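Local coordinates for 3-keto-5-aminohexanoate cleavage protein (Archaeoglobus fulgidus, PDB 3LOT) that probably acts as a zinc-dependent 3-keto-5-aminohexanoate cleavage enzyme with a TIM-barrel fold, at residues D5-V10 with R293-D298; A42-G47 with E278-M283; G179-T184 with Q221-L226; L199-G204 with E230-S235. All blocks are in the same frame, centred on the assembly; numbering follows the deposited sequence.

How the contacts relate
All four contacts belong to one TIM barrel, each joining parts distant in sequence. Contacts 1 and 4 pair parallel strands of the same sheet, their nearest atoms about 5 Å apart. Contacts 2 and 3 pack the outer layer, with centres about 29 Å apart. Contact 1 touches contact 2, where V10 O meets A46 CB at 3.6 Å. Contact 3 rests on contact 4: D224 OD1 lies 2.6 Å from Y232 OH, a probable hydrogen bond, and I181 packs on F201. The zinc ion, held by H50, H52 and E262, lies about 7 Å from the Q200 side chain of contact 4, while contact 3 lies away from it.

Contact 1 (D5-V10 with R293-D298); sequences DDVVIV and RPATPD
The carbonyl oxygen V8 O is gripped by two successive residues of 293-298. A295 N donates to V8 O at 2.8 Å, lying 40° out of the carbonyl plane, and P294 CA brings a C-H to V8 O at 3.2 Å. In return V8 N reaches R293 O at 2.9 Å in a nearly straight bond (175°), and R293 N binds D6 O. None of the ladder's bonds uses P294 N, so a proline is compatible with it. Beyond the ladder, a water accepts a hydrogen bond from V10 N and donates to A295 O.

V7 divides its two methyls between partners. CG1, anti to the backbone N (chi1 178°), presses on A295 CB at a tight 3.5 Å. CG2 lies over one face of the R293 guanidinium, toward its rim, 3.4 Å from R293 NH2. The two side chains run side by side, and R293 NE reaches D6 OD2 through a second water, 2.8 Å from NE and 2.6 Å from OD2. R293 NH1 forms a salt bridge with E299. An alanine in place of V7 would probably leave a gap beside A295 CB and the R293 guanidinium less restrained on that face.

Backbone bonds thus set the register, while the arginine's charge is answered by E299 directly and by D6 only through water.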
loop_
_atom_site.group_PDB
_atom_site.type_symbol
_atom_site.label_atom_id
_atom_site.label_comp_id
_atom_site.label_asym_id
_atom_site.label_seq_id
_atom_site.Cartn_x
_atom_site.Cartn_y
_atom_site.Cartn_z
ATOM N N ASP D 5 10.662 -20.606 -11.267
ATOM C CA ASP D 5 10.681 -19.182 -10.912
ATOM C C ASP D 5 11.334 -18.307 -11.998
ATOM O O ASP D 5 11.364 -17.079 -11.857
ATOM C CB ASP D 5 11.394 -18.973 -9.542
ATOM N N ASP D 6 11.842 -18.922 -13.072
ATOM C CA ASP D 6 12.592 -18.204 -14.102
ATOM C C ASP D 6 11.974 -18.334 -15.514
ATOM O O ASP D 6 12.586 -17.930 -16.487
ATOM C CB ASP D 6 14.039 -18.711 -14.102
ATOM C CG ASP D 6 14.190 -20.068 -14.772
ATOM O OD1 ASP D 6 13.496 -21.027 -14.333
ATOM O OD2 ASP D 6 14.993 -20.160 -15.757
ATOM N N VAL D 7 10.776 -18.921 -15.609
ATOM C CA VAL D 7 10.072 -19.039 -16.869
ATOM C C VAL D 7 8.854 -18.104 -16.857
ATOM O O VAL D 7 7.978 -18.228 -15.982
ATOM C CB VAL D 7 9.616 -20.494 -17.169
ATOM C CG1 VAL D 7 8.825 -20.523 -18.496
ATOM C CG2 VAL D 7 10.819 -21.459 -17.230
ATOM N N VAL D 8 8.809 -17.225 -17.863
ATOM C CA VAL D 8 7.791 -16.195 -18.008
ATOM C C VAL D 8 6.969 -16.533 -19.250
ATOM O O VAL D 8 7.546 -16.734 -20.344
ATOM C CB VAL D 8 8.418 -14.772 -18.187
ATOM C CG1 VAL D 8 7.336 -13.690 -18.461
ATOM C CG2 VAL D 8 9.209 -14.398 -16.995
ATOM N N ILE D 9 5.640 -16.615 -19.082
ATOM C CA ILE D 9 4.708 -16.700 -20.221
ATOM C C ILE D 9 4.563 -15.313 -20.859
ATOM O O ILE D 9 4.118 -14.380 -20.213
ATOM C CB ILE D 9 3.311 -17.239 -19.810
ATOM C CG1 ILE D 9 3.449 -18.622 -19.152
ATOM C CG2 ILE D 9 2.357 -17.267 -21.034
ATOM C CD1 ILE D 9 2.093 -19.248 -18.682
ATOM N N VAL D 10 5.037 -15.158 -22.087
ATOM C CA VAL D 10 4.775 -13.982 -22.897
ATOM C C VAL D 10 3.602 -14.236 -23.869
ATOM O O VAL D 10 3.686 -15.128 -24.766
ATOM C CB VAL D 10 6.016 -13.569 -23.670
ATOM C CG1 VAL D 10 5.750 -12.209 -24.394
ATOM C CG2 VAL D 10 7.238 -13.399 -22.710
ATOM N N ARG D 293 13.419 -16.549 -18.932
ATOM C CA ARG D 293 13.249 -16.879 -20.353
ATOM C C ARG D 293 11.783 -17.060 -20.682
ATOM O O ARG D 293 10.978 -17.353 -19.784
ATOM C CB ARG D 293 14.044 -18.135 -20.714
ATOM C CG ARG D 293 13.550 -19.396 -20.047
ATOM C CD ARG D 293 14.247 -20.648 -20.626
ATOM N NE ARG D 293 13.747 -21.825 -19.950
ATOM C CZ ARG D 293 12.638 -22.479 -20.279
ATOM N NH1 ARG D 293 11.864 -22.085 -21.287
ATOM N NH2 ARG D 293 12.286 -23.533 -19.563
ATOM N N PRO D 294 11.421 -16.863 -21.947
ATOM C CA PRO D 294 10.037 -17.077 -22.372
ATOM C C PRO D 294 9.649 -18.566 -22.320
ATOM O O PRO D 294 10.512 -19.426 -22.587
ATOM C CB PRO D 294 10.000 -16.539 -23.822
ATOM C CG PRO D 294 11.412 -16.594 -24.305
ATOM C CD PRO D 294 12.273 -16.359 -23.041
ATOM N N ALA D 295 8.400 -18.848 -21.925
ATOM C CA ALA D 295 7.868 -20.191 -21.945
ATOM C C ALA D 295 7.599 -20.590 -23.388
ATOM O O ALA D 295 7.066 -19.821 -24.177
ATOM C CB ALA D 295 6.563 -20.306 -21.117
ATOM N N THR D 296 7.939 -21.819 -23.707
ATOM C CA THR D 296 7.503 -22.448 -24.950
ATOM C C THR D 296 5.988 -22.734 -24.918
ATOM O O THR D 296 5.380 -22.713 -23.856
ATOM C CB THR D 296 8.218 -23.783 -25.168
ATOM O OG1 THR D 296 7.810 -24.696 -24.169
ATOM C CG2 THR D 296 9.751 -23.659 -25.153
ATOM N N PRO D 297 5.362 -22.992 -26.089
ATOM C CA PRO D 297 3.932 -23.284 -26.003
ATOM C C PRO D 297 3.626 -24.484 -25.112
ATOM O O PRO D 297 2.684 -24.433 -24.296
ATOM C CB PRO D 297 3.553 -23.506 -27.464
ATOM C CG PRO D 297 4.465 -22.504 -28.169
ATOM C CD PRO D 297 5.765 -22.694 -27.479
ATOM N N ASP D 298 4.437 -25.530 -25.187
ATOM C CA ASP D 298 4.136 -26.700 -24.358
ATOM C C ASP D 298 4.323 -26.424 -22.855
ATOM O O ASP D 298 3.584 -26.968 -22.013
ATOM C CB ASP D 298 4.897 -27.926 -24.821
ATOM C CG ASP D 298 4.262 -28.560 -26.081
ATOM O OD1 ASP D 298 3.037 -28.300 -26.421
ATOM O OD2 ASP D 298 5.013 -29.321 -26.752
HETATM O O HOH W 1 14.905 -22.176 -17.430
HETATM O O HOH W 2 6.443 -17.194 -23.826
#

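Contact 2 (A42-G47 with E278-M283); sequences AEAGAG and EQVEKM
V280 reaches from helix 276-289 to the turn that ends helix 31-43, and its branches can be followed outward. Its CB already lies 3.9 Å from A44 CB. From there CG1, set anti to the backbone N (chi1 174°), carries the rest of V280's contacts. This one methyl sits 3.6 Å from A44 CB and 3.4 Å from A44 O, then meets the backbone beyond, with A46 N at 3.7 Å from V280 CG1. A46 CB forms a more distant apolar contact with the same methyl. Beside it, A44 CB also meets the aliphatic part of E281, at 3.9 Å from E281 CG.

No hydrogen bond crosses between the segments: a valine methyl simply fits against a bend of backbone. The bend is a Schellman motif, in which G45 has positive phi (119°) and G45 N bonds back to A42 O at 3.0 Å. A side chain at G45 would be jammed against the carbonyl before it.

Around this apolar contact, strand 7-13 lies alongside, with C12 touching both A46 and V280, while V259 of strand 256-259 packs on V280. Contact 2 thereby joins the end of one outer helix to the flank of another, above two strands of the barrel.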
loop_
_atom_site.group_PDB
_atom_site.type_symbol
_atom_site.label_atom_id
_atom_site.label_comp_id
_atom_site.label_asym_id
_atom_site.label_seq_id
_atom_site.Cartn_x
_atom_site.Cartn_y
_atom_site.Cartn_z
ATOM N N ALA D 42 4.710 -16.053 -32.243
ATOM C CA ALA D 42 5.128 -17.327 -31.683
ATOM C C ALA D 42 6.590 -17.591 -31.880
ATOM O O ALA D 42 7.276 -17.984 -30.963
ATOM C CB ALA D 42 4.312 -18.469 -32.294
ATOM N N GLU D 43 7.065 -17.376 -33.098
ATOM C CA GLU D 43 8.437 -17.612 -33.437
ATOM C C GLU D 43 9.360 -16.630 -32.739
ATOM O O GLU D 43 10.512 -16.951 -32.504
ATOM C CB GLU D 43 8.616 -17.542 -34.948
ATOM C CG GLU D 43 8.004 -18.794 -35.654
ATOM C CD GLU D 43 8.203 -18.759 -37.195
ATOM O OE1 GLU D 43 8.936 -17.838 -37.655
ATOM O OE2 GLU D 43 7.629 -19.637 -37.916
ATOM N N ALA D 44 8.837 -15.470 -32.357
ATOM C CA ALA D 44 9.585 -14.477 -31.571
ATOM C C ALA D 44 9.620 -14.780 -30.054
ATOM O O ALA D 44 10.255 -14.071 -29.290
ATOM C CB ALA D 44 9.007 -13.064 -31.822
ATOM N N GLY D 45 8.922 -15.811 -29.596
ATOM C CA GLY D 45 8.946 -16.174 -28.181
ATOM C C GLY D 45 7.608 -16.133 -27.459
ATOM O O GLY D 45 7.540 -16.472 -26.296
ATOM N N ALA D 46 6.538 -15.718 -28.141
ATOM C CA ALA D 46 5.193 -15.746 -27.555
ATOM C C ALA D 46 4.691 -17.159 -27.491
ATOM O O ALA D 46 4.358 -17.791 -28.518
ATOM C CB ALA D 46 4.192 -14.891 -28.341
ATOM N N GLY D 47 4.596 -17.656 -26.274
ATOM C CA GLY D 47 4.105 -18.991 -26.064
ATOM C C GLY D 47 2.599 -19.071 -26.236
ATOM O O GLY D 47 2.057 -20.185 -26.409
ATOM N N GLU D 278 7.879 -7.393 -33.317
ATOM C CA GLU D 278 8.798 -6.403 -32.783
ATOM C C GLU D 278 8.677 -6.153 -31.264
ATOM O O GLU D 278 9.670 -5.979 -30.564
ATOM C CB GLU D 278 8.611 -5.078 -33.537
ATOM C CG GLU D 278 9.761 -4.166 -33.428
ATOM C CD GLU D 278 9.483 -2.765 -34.013
ATOM O OE1 GLU D 278 8.333 -2.448 -34.371
ATOM O OE2 GLU D 278 10.437 -1.974 -34.091
ATOM N N GLN D 279 7.443 -6.102 -30.782
ATOM C CA GLN D 279 7.151 -5.945 -29.362
ATOM C C GLN D 279 7.482 -7.229 -28.599
ATOM O O GLN D 279 8.009 -7.181 -27.487
ATOM C CB GLN D 279 5.668 -5.603 -29.179
ATOM C CG GLN D 279 5.286 -4.190 -29.601
ATOM C CD GLN D 279 3.772 -3.937 -29.533
ATOM O OE1 GLN D 279 2.990 -4.861 -29.301
ATOM N NE2 GLN D 279 3.369 -2.688 -29.705
ATOM N N VAL D 280 7.156 -8.380 -29.172
ATOM C CA VAL D 280 7.541 -9.652 -28.542
ATOM C C VAL D 280 9.062 -9.769 -28.381
ATOM O O VAL D 280 9.532 -10.108 -27.315
ATOM C CB VAL D 280 6.993 -10.869 -29.291
ATOM C CG1 VAL D 280 7.545 -12.173 -28.673
ATOM C CG2 VAL D 280 5.481 -10.831 -29.288
ATOM N N GLU D 281 9.830 -9.456 -29.436
ATOM C CA GLU D 281 11.298 -9.494 -29.361
ATOM C C GLU D 281 11.836 -8.592 -28.259
ATOM O O GLU D 281 12.736 -8.987 -27.534
ATOM C CB GLU D 281 11.933 -9.105 -30.691
ATOM C CG GLU D 281 11.583 -10.088 -31.759
ATOM C CD GLU D 281 11.844 -9.624 -33.200
ATOM O OE1 GLU D 281 12.128 -8.436 -33.475
ATOM O OE2 GLU D 281 11.785 -10.511 -34.074
ATOM N N LYS D 282 11.273 -7.396 -28.147
ATOM C CA LYS D 282 11.658 -6.438 -27.076
ATOM C C LYS D 282 11.403 -6.980 -25.668
ATOM O O LYS D 282 12.278 -6.918 -24.787
ATOM C CB LYS D 282 10.910 -5.129 -27.259
ATOM C CG LYS D 282 11.245 -4.043 -26.228
ATOM C CD LYS D 282 10.649 -2.726 -26.706
ATOM C CE LYS D 282 11.165 -1.549 -25.937
ATOM N NZ LYS D 282 12.554 -1.291 -26.344
HETATM N N MSE D 283 10.217 -7.539 -25.465
HETATM C CA MSE D 283 9.851 -7.979 -24.143
HETATM C C MSE D 283 10.711 -9.193 -23.796
HETATM O O MSE D 283 11.145 -9.319 -22.653
HETATM C CB MSE D 283 8.358 -8.300 -24.057
HETATM C CG MSE D 283 7.876 -8.641 -22.643
HETATM SE SE MSE D 283 8.066 -7.086 -21.425
HETATM C CE MSE D 283 8.927 -8.020 -20.178
#

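Contact 3 (G179-T184 with Q221-L226); sequences GQIYNT and QTADRL
L226 CD1 stands squarely over the centre of the Y182 ring, 3.4 Å from the ring centroid and 9° off its normal, a CH-pi contact. The side chains cross at about a right angle, and L226 CD2 touches Y182 CE1. I181 CG2, anti to the backbone N, packs 3.8 Å from A223 CA and 3.9 Å from T222 CG2. T222 CG2 lies beside Y182 CE2.

Helices 178-189 and 213-226 are neighbours in the outer layer of a TIM barrel, with strand 197-203 between them in sequence; its F201 packs on I181 and A223. The axes of segments 179-184 and 221-226 approach to 9.6 Å and cross at -24°.

Toward the tyrosine's tip, polar links replace packing between the two helices. In one of two modelled conformers, hence tentatively, R225 NH2 donates to Y182 OH at 3.0 Å, in the guanidinium plane; in the same conformer R225 NH1 donates to a water 2.9 Å from Y182 OH. An alanine in place of Y182 would probably leave L226 CD1 without its aromatic face and R225 NH2 without this acceptor. D215 of the third subunit hydrogen-bonds weakly to Y182 OH, and G210 of that subunit packs on Y182.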
loop_
_atom_site.group_PDB
_atom_site.type_symbol
_atom_site.label_atom_id
_atom_site.label_comp_id
_atom_site.label_asym_id
_atom_site.label_seq_id
_atom_site.Cartn_x
_atom_site.Cartn_y
_atom_site.Cartn_z
ATOM N N GLY D 179 -12.707 -4.080 -7.972
ATOM C CA GLY D 179 -14.018 -4.717 -7.794
ATOM C C GLY D 179 -14.169 -6.012 -8.566
ATOM O O GLY D 179 -14.924 -6.903 -8.192
ATOM N N GLN D 180 -13.490 -6.082 -9.699
ATOM C CA GLN D 180 -13.516 -7.276 -10.563
ATOM C C GLN D 180 -12.674 -8.439 -10.016
ATOM O O GLN D 180 -12.967 -9.625 -10.269
ATOM C CB GLN D 180 -13.066 -6.897 -11.990
ATOM C CG GLN D 180 -14.037 -5.890 -12.657
ATOM C CD GLN D 180 -13.844 -5.730 -14.152
ATOM O OE1 GLN D 180 -12.972 -6.349 -14.770
ATOM N NE2 GLN D 180 -14.665 -4.877 -14.749
ATOM N N ILE D 181 -11.651 -8.117 -9.231
ATOM C CA ILE D 181 -10.960 -9.166 -8.468
ATOM C C ILE D 181 -11.892 -9.677 -7.357
ATOM O O ILE D 181 -12.005 -10.873 -7.108
ATOM C CB ILE D 181 -9.641 -8.681 -7.894
ATOM C CG1 ILE D 181 -8.766 -8.069 -9.035
ATOM C CG2 ILE D 181 -8.972 -9.829 -7.146
ATOM C CD1 ILE D 181 -7.285 -7.772 -8.650
ATOM N N TYR D 182 -12.587 -8.757 -6.713
ATOM C CA TYR D 182 -13.630 -9.099 -5.756
ATOM C C TYR D 182 -14.676 -9.979 -6.411
ATOM O O TYR D 182 -15.074 -10.982 -5.809
ATOM C CB TYR D 182 -14.263 -7.868 -5.115
ATOM C CG TYR D 182 -13.553 -7.411 -3.826
ATOM C CD1 TYR D 182 -13.856 -8.008 -2.568
ATOM C CD2 TYR D 182 -12.584 -6.457 -3.866
ATOM C CE1 TYR D 182 -13.214 -7.628 -1.409
ATOM C CE2 TYR D 182 -11.921 -6.075 -2.722
ATOM C CZ TYR D 182 -12.256 -6.633 -1.485
ATOM O OH TYR D 182 -11.619 -6.204 -0.341
ATOM N N ASN D 183 -15.122 -9.587 -7.619
ATOM C CA ASN D 183 -16.069 -10.423 -8.366
ATOM C C ASN D 183 -15.474 -11.838 -8.594
ATOM O O ASN D 183 -16.175 -12.861 -8.421
ATOM C CB ASN D 183 -16.473 -9.821 -9.715
ATOM C CG ASN D 183 -17.255 -8.490 -9.611
ATOM O OD1 ASN D 183 -17.624 -8.031 -8.514
ATOM N ND2 ASN D 183 -17.473 -7.840 -10.790
ATOM N N THR D 184 -14.191 -11.879 -8.995
ATOM C CA THR D 184 -13.492 -13.140 -9.222
ATOM C C THR D 184 -13.460 -14.054 -7.981
ATOM O O THR D 184 -13.768 -15.266 -8.080
ATOM C CB THR D 184 -12.102 -12.884 -9.793
ATOM O OG1 THR D 184 -12.246 -12.152 -11.026
ATOM C CG2 THR D 184 -11.330 -14.201 -9.981
ATOM N N GLN D 221 -1.966 -7.656 -4.984
ATOM C CA GLN D 221 -2.161 -7.854 -3.528
ATOM C C GLN D 221 -3.615 -8.164 -3.183
ATOM O O GLN D 221 -3.892 -8.953 -2.271
ATOM C CB GLN D 221 -1.707 -6.631 -2.751
ATOM C CG GLN D 221 -0.226 -6.408 -2.775
ATOM C CD GLN D 221 0.153 -5.079 -2.103
ATOM O OE1 GLN D 221 -0.674 -4.160 -2.030
ATOM N NE2 GLN D 221 1.432 -4.960 -1.635
ATOM N N THR D 222 -4.557 -7.578 -3.924
ATOM C CA THR D 222 -5.974 -7.909 -3.707
ATOM C C THR D 222 -6.241 -9.374 -4.059
ATOM O O THR D 222 -6.926 -10.088 -3.323
ATOM C CB THR D 222 -6.918 -6.960 -4.495
ATOM O OG1 THR D 222 -6.656 -5.619 -4.092
ATOM C CG2 THR D 222 -8.398 -7.305 -4.260
ATOM N N ALA D 223 -5.712 -9.820 -5.191
ATOM C CA ALA D 223 -5.847 -11.229 -5.595
ATOM C C ALA D 223 -5.203 -12.182 -4.562
ATOM O O ALA D 223 -5.802 -13.204 -4.179
ATOM C CB ALA D 223 -5.247 -11.450 -7.008
ATOM N N ASP D 224 -4.003 -11.855 -4.101
ATOM C CA ASP D 224 -3.355 -12.658 -3.053
ATOM C C ASP D 224 -4.260 -12.809 -1.829
ATOM O O ASP D 224 -4.449 -13.930 -1.302
ATOM C CB ASP D 224 -2.040 -12.019 -2.593
ATOM C CG ASP D 224 -0.893 -12.154 -3.582
ATOM O OD1 ASP D 224 -0.993 -12.907 -4.579
ATOM O OD2 ASP D 224 0.167 -11.492 -3.330
ATOM N N ARG D 225 -4.847 -11.706 -1.380
ATOM C CA ARG D 225 -5.547 -11.707 -0.121
ATOM C C ARG D 225 -6.955 -12.295 -0.218
ATOM O O ARG D 225 -7.444 -12.841 0.750
ATOM C CB ARG D 225 -5.634 -10.292 0.417
ATOM C CG ARG D 225 -6.139 -10.200 1.820
ATOM C CD ARG D 225 -6.173 -8.736 2.249
ATOM N NE ARG D 225 -6.950 -7.911 1.323
ATOM C CZ ARG D 225 -8.292 -7.756 1.381
ATOM N NH1 ARG D 225 -9.031 -8.400 2.299
ATOM N NH2 ARG D 225 -8.897 -6.980 0.507
ATOM N N LEU D 226 -7.627 -12.112 -1.349
ATOM C CA LEU D 226 -8.987 -12.708 -1.558
ATOM C C LEU D 226 -8.953 -14.146 -2.031
ATOM O O LEU D 226 -9.805 -14.923 -1.636
ATOM C CB LEU D 226 -9.808 -11.889 -2.534
ATOM C CG LEU D 226 -9.997 -10.427 -2.159
ATOM C CD1 LEU D 226 -10.923 -9.770 -3.210
ATOM C CD2 LEU D 226 -10.631 -10.283 -0.749
HETATM O O HOH W 3 -12.191 -7.986 1.938
#

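Contact 4 (L199-G204 with E230-S235); sequences LQFIHG and ENYTWS
S235 OG donates to Q200 OE1 at 2.9 Å, a side-chain bond beside the backbone ladder of strands 199-203 and 232-235. Torsions bring both there: S235 OG is anti to its backbone N (chi1 -177°), and Q200 likewise sends CG anti before the chain bends at chi2. The donor is tilted 22° from the carbonyl plane of Q200 OE1. At the other end of the amide Q200 NE2 binds E174, satisfying both ends of a buried group.

On the opposite face the side chains are large and mainly aromatic or aliphatic. W234 has CG between its backbone N and carbonyl carbon (chi1 63°). F201 CE2 lies 3.2 Å above the W234 plane, toward its rim, and F201 CD2 comes within 3.4 Å of W234 CE3. The ring planes are near parallel but slid apart, the F201 centroid 5.3 Å from that of the six-membered W234 ring. Y232, also with CG in that position, crosses L199 at about a right angle, L199 CG meets Y232 CD2 at 3.8 Å, and Y232 OH bonds to D224.

The parallel ladder, including L199 N to T233 O and F201 N to S235 O, both 2.9 Å, closes a beta-alpha-beta unit of the TIM barrel. Its polar face, the Q200 side chain about 6 Å from that of H50, looks toward the zinc site, and its mainly apolar face toward the helices.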
loop_
_atom_site.group_PDB
_atom_site.type_symbol
_atom_site.label_atom_id
_atom_site.label_comp_id
_atom_site.label_asym_id
_atom_site.label_seq_id
_atom_site.Cartn_x
_atom_site.Cartn_y
_atom_site.Cartn_z
ATOM N N LEU D 199 -5.595 -15.240 -13.988
ATOM C CA LEU D 199 -6.077 -13.851 -14.026
ATOM C C LEU D 199 -5.202 -12.999 -14.934
ATOM O O LEU D 199 -3.994 -13.159 -15.003
ATOM C CB LEU D 199 -6.060 -13.168 -12.620
ATOM C CG LEU D 199 -6.668 -13.751 -11.333
ATOM C CD1 LEU D 199 -7.192 -12.645 -10.368
ATOM C CD2 LEU D 199 -7.737 -14.737 -11.594
ATOM N N GLN D 200 -5.808 -12.021 -15.570
ATOM C CA GLN D 200 -5.061 -11.035 -16.270
ATOM C C GLN D 200 -5.502 -9.646 -15.814
ATOM O O GLN D 200 -6.691 -9.325 -15.779
ATOM C CB GLN D 200 -5.266 -11.232 -17.737
ATOM C CG GLN D 200 -4.526 -10.252 -18.629
ATOM C CD GLN D 200 -3.982 -10.968 -19.817
ATOM O OE1 GLN D 200 -2.783 -11.107 -19.961
ATOM N NE2 GLN D 200 -4.878 -11.512 -20.639
ATOM N N PHE D 201 -4.539 -8.853 -15.423
ATOM C CA PHE D 201 -4.803 -7.541 -14.893
ATOM C C PHE D 201 -4.612 -6.574 -16.058
ATOM O O PHE D 201 -3.557 -6.622 -16.697
ATOM C CB PHE D 201 -3.811 -7.225 -13.795
ATOM C CG PHE D 201 -3.830 -8.190 -12.623
ATOM C CD1 PHE D 201 -4.992 -8.756 -12.170
ATOM C CD2 PHE D 201 -2.659 -8.442 -11.913
ATOM C CE1 PHE D 201 -4.982 -9.576 -11.047
ATOM C CE2 PHE D 201 -2.666 -9.278 -10.803
ATOM C CZ PHE D 201 -3.822 -9.848 -10.389
ATOM N N ILE D 202 -5.634 -5.773 -16.378
ATOM C CA ILE D 202 -5.601 -4.865 -17.539
ATOM C C ILE D 202 -5.655 -3.409 -17.068
ATOM O O ILE D 202 -6.619 -2.967 -16.419
ATOM C CB ILE D 202 -6.720 -5.153 -18.527
ATOM C CG1 ILE D 202 -6.686 -6.671 -18.920
ATOM C CG2 ILE D 202 -6.582 -4.266 -19.785
ATOM C CD1 ILE D 202 -7.506 -7.053 -20.174
ATOM N N HIS D 203 -4.616 -2.672 -17.401
ATOM C CA HIS D 203 -4.405 -1.323 -16.857
ATOM C C HIS D 203 -4.474 -0.292 -17.951
ATOM O O HIS D 203 -3.803 -0.429 -18.976
ATOM C CB HIS D 203 -3.039 -1.281 -16.128
ATOM C CG HIS D 203 -3.042 -2.031 -14.820
ATOM N ND1 HIS D 203 -3.195 -1.404 -13.597
ATOM C CD2 HIS D 203 -2.950 -3.356 -14.551
ATOM C CE1 HIS D 203 -3.176 -2.307 -12.635
ATOM N NE2 HIS D 203 -3.050 -3.506 -13.187
ATOM N N GLY D 204 -5.262 0.746 -17.718
ATOM C CA GLY D 204 -5.269 1.932 -18.542
ATOM C C GLY D 204 -6.510 2.123 -19.396
ATOM O O GLY D 204 -6.505 2.949 -20.279
ATOM N N GLU D 230 -1.480 -19.375 -3.620
ATOM C CA GLU D 230 -1.321 -20.747 -4.096
ATOM C C GLU D 230 -2.465 -21.097 -5.076
ATOM O O GLU D 230 -2.358 -22.080 -5.789
ATOM C CB GLU D 230 -1.205 -21.735 -2.903
ATOM N N ASN D 231 -3.506 -20.244 -5.174
ATOM C CA ASN D 231 -4.686 -20.575 -5.959
ATOM C C ASN D 231 -4.774 -19.896 -7.333
ATOM O O ASN D 231 -5.721 -20.141 -8.058
ATOM C CB ASN D 231 -5.953 -20.287 -5.146
ATOM C CG ASN D 231 -6.098 -21.188 -3.936
ATOM O OD1 ASN D 231 -6.585 -20.764 -2.879
ATOM N ND2 ASN D 231 -5.690 -22.413 -4.071
ATOM N N TYR D 232 -3.805 -19.054 -7.720
ATOM C CA TYR D 232 -3.877 -18.416 -9.052
ATOM C C TYR D 232 -2.516 -18.120 -9.652
ATOM O O TYR D 232 -1.523 -18.101 -8.944
ATOM C CB TYR D 232 -4.714 -17.138 -9.031
ATOM C CG TYR D 232 -3.988 -15.917 -8.502
ATOM C CD1 TYR D 232 -3.707 -15.780 -7.132
ATOM C CD2 TYR D 232 -3.609 -14.891 -9.345
ATOM C CE1 TYR D 232 -3.061 -14.667 -6.647
ATOM C CE2 TYR D 232 -2.943 -13.754 -8.860
ATOM C CZ TYR D 232 -2.671 -13.653 -7.509
ATOM O OH TYR D 232 -1.996 -12.565 -7.004
ATOM N N THR D 233 -2.494 -17.934 -10.975
ATOM C CA THR D 233 -1.373 -17.291 -11.665
ATOM C C THR D 233 -1.920 -16.057 -12.409
ATOM O O THR D 233 -3.132 -15.926 -12.627
ATOM C CB THR D 233 -0.616 -18.244 -12.628
ATOM O OG1 THR D 233 -1.410 -18.502 -13.794
ATOM C CG2 THR D 233 -0.249 -19.556 -11.931
ATOM N N TRP D 234 -1.036 -15.145 -12.773
ATOM C CA TRP D 234 -1.477 -13.878 -13.364
ATOM C C TRP D 234 -0.545 -13.343 -14.439
ATOM O O TRP D 234 0.655 -13.607 -14.448
ATOM C CB TRP D 234 -1.682 -12.810 -12.288
ATOM C CG TRP D 234 -0.429 -12.438 -11.536
ATOM C CD1 TRP D 234 0.174 -13.146 -10.540
ATOM C CD2 TRP D 234 0.346 -11.248 -11.709
ATOM N NE1 TRP D 234 1.306 -12.483 -10.102
ATOM C CE2 TRP D 234 1.415 -11.303 -10.789
ATOM C CE3 TRP D 234 0.241 -10.157 -12.548
ATOM C CZ2 TRP D 234 2.393 -10.313 -10.721
ATOM C CZ3 TRP D 234 1.157 -9.141 -12.428
ATOM C CH2 TRP D 234 2.245 -9.244 -11.525
ATOM N N SER D 235 -1.158 -12.598 -15.342
ATOM C CA SER D 235 -0.497 -11.849 -16.390
ATOM C C SER D 235 -0.986 -10.427 -16.283
ATOM O O SER D 235 -1.971 -10.118 -15.592
ATOM C CB SER D 235 -0.882 -12.449 -17.760
ATOM O OG SER D 235 -0.220 -11.807 -18.854
#